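Local structure of beta-galactosidase BgaB (Bifidobacterium adolescentis, 5VYM) at the interface of chains A and B. The protein hydrolyses terminal beta-D-galactose from transgalactooligosaccharides, acting strongly on Gal(beta1-4)Gal linkages and only weakly on lactose. Residues are numbered along the deposited sequence; one frame, centred on the assembly and turned at random. Chains: chain A/B, Beta-galactosidase BgaB.

The interface of chains A and B. Residues chain A 90-92, 122; chain B 205-208.
Strand 89-93 of chain A runs parallel to strand 203-208 of chain B, and backbone hydrogen bonds join them into a sheet across the subunit boundary: the amide N of B:Tyr206 gives to the carbonyl O of A:Val90 (2.6 Å), the N of A:Val92 to the O of B:Tyr206, and the N of B:Val208 to the O of A:Val92.

On one face, branched A:Val91 suits an extended strand and offers two methyls: CG1, anti to the backbone N (chi1 179°), meets CG2 of B:Val208 at 3.9 Å, while CG2 lies against CB of B:Tyr206. The tyrosine thus gives the patch the apolar base of its side chain, and its ring is directed away from the valine.

The opposite face is covered by A:Leu122, the last residue of helix 117-122, whose forked end splits its contacts. CD1 comes to the rim of the phenyl ring of B:Phe207 at its CD1 (3.9 Å), standing above the ring plane rather than in it. The leucine is set roughly perpendicular to the phenylalanine side chain, whose flat, apolar ring offers the methyl a broad surface. CD2 sits over the carbonyl O of B:Tyr206 (3.4 Å) and also near CB of B:Ala205, a small residue that lets the helix end pack close. A water links the carbonyl oxygens of A:Leu122 and B:Ala205.

Repeated by two-fold symmetry, this patch helps join two copies of the trimerisation domain; the full-length trimer or tetramer may or may not use the same pairing.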
loop_
_atom_site.group_PDB
_atom_site.type_symbol
_atom_site.label_atom_id
_atom_site.label_comp_id
_atom_site.label_asym_id
_atom_site.label_seq_id
_atom_site.Cartn_x
_atom_site.Cartn_y
_atom_site.Cartn_z
ATOM N N VAL A 90 1.642 -12.004 9.443
ATOM C CA VAL A 90 0.692 -11.119 10.107
ATOM C C VAL A 90 -0.715 -11.634 9.839
ATOM O O VAL A 90 -1.073 -11.907 8.688
ATOM C CB VAL A 90 0.847 -9.665 9.625
ATOM C CG1 VAL A 90 -0.191 -8.766 10.285
ATOM C CG2 VAL A 90 2.259 -9.163 9.903
ATOM N N VAL A 91 -1.508 -11.770 10.899
ATOM C CA VAL A 91 -2.896 -12.210 10.804
ATOM C C VAL A 91 -3.777 -11.069 11.292
ATOM O O VAL A 91 -3.622 -10.602 12.428
ATOM C CB VAL A 91 -3.149 -13.490 11.614
ATOM C CG1 VAL A 91 -4.608 -13.911 11.508
ATOM C CG2 VAL A 91 -2.232 -14.605 11.137
ATOM N N VAL A 92 -4.701 -10.627 10.442
ATOM C CA VAL A 92 -5.500 -9.430 10.689
ATOM C C VAL A 92 -6.970 -9.823 10.743
ATOM O O VAL A 92 -7.490 -10.442 9.805
ATOM C CB VAL A 92 -5.263 -8.360 9.613
ATOM C CG1 VAL A 92 -6.173 -7.162 9.843
ATOM C CG2 VAL A 92 -3.800 -7.939 9.601
ATOM N N LEU A 122 -2.655 -6.925 2.896
ATOM C CA LEU A 122 -3.584 -8.044 2.832
ATOM C C LEU A 122 -3.930 -8.446 1.406
ATOM O O LEU A 122 -4.333 -9.593 1.184
ATOM C CB LEU A 122 -4.868 -7.696 3.588
ATOM C CG LEU A 122 -4.711 -7.303 5.058
ATOM C CD1 LEU A 122 -6.018 -6.756 5.608
ATOM C CD2 LEU A 122 -4.240 -8.490 5.881
ATOM N N ALA B 205 0.597 -12.104 4.903
ATOM C CA ALA B 205 -0.465 -11.394 5.609
ATOM C C ALA B 205 -1.775 -12.134 5.398
ATOM O O ALA B 205 -2.232 -12.279 4.262
ATOM C CB ALA B 205 -0.583 -9.944 5.131
ATOM N N TYR B 206 -2.373 -12.602 6.489
ATOM C CA TYR B 206 -3.659 -13.280 6.460
ATOM C C TYR B 206 -4.773 -12.302 6.807
ATOM O O TYR B 206 -4.581 -11.366 7.587
ATOM C CB TYR B 206 -3.690 -14.451 7.446
ATOM C CG TYR B 206 -2.951 -15.694 6.999
ATOM C CD1 TYR B 206 -1.564 -15.719 6.931
ATOM C CD2 TYR B 206 -3.643 -16.854 6.672
ATOM C CE1 TYR B 206 -0.886 -16.860 6.532
ATOM C CE2 TYR B 206 -2.975 -18.000 6.273
ATOM C CZ TYR B 206 -1.597 -17.997 6.206
ATOM O OH TYR B 206 -0.931 -19.136 5.811
ATOM N N PHE B 207 -5.946 -12.533 6.223
ATOM C CA PHE B 207 -7.149 -11.779 6.549
ATOM C C PHE B 207 -8.231 -12.755 6.988
ATOM O O PHE B 207 -8.574 -13.680 6.243
ATOM C CB PHE B 207 -7.626 -10.945 5.359
ATOM C CG PHE B 207 -8.930 -10.242 5.602
ATOM C CD1 PHE B 207 -8.988 -9.114 6.407
ATOM C CD2 PHE B 207 -10.102 -10.710 5.032
ATOM C CE1 PHE B 207 -10.188 -8.466 6.635
ATOM C CE2 PHE B 207 -11.305 -10.067 5.254
ATOM C CZ PHE B 207 -11.349 -8.945 6.058
ATOM N N VAL B 208 -8.757 -12.554 8.192
ATOM C CA VAL B 208 -9.841 -13.363 8.736
ATOM C C VAL B 208 -11.060 -12.452 8.826
ATOM O O VAL B 208 -11.162 -11.617 9.733
ATOM C CB VAL B 208 -9.482 -13.964 10.101
ATOM C CG1 VAL B 208 -10.597 -14.875 10.591
ATOM C CG2 VAL B 208 -8.162 -14.721 10.019
HETATM O O HOH W 1 -4.673 -11.784 2.884
#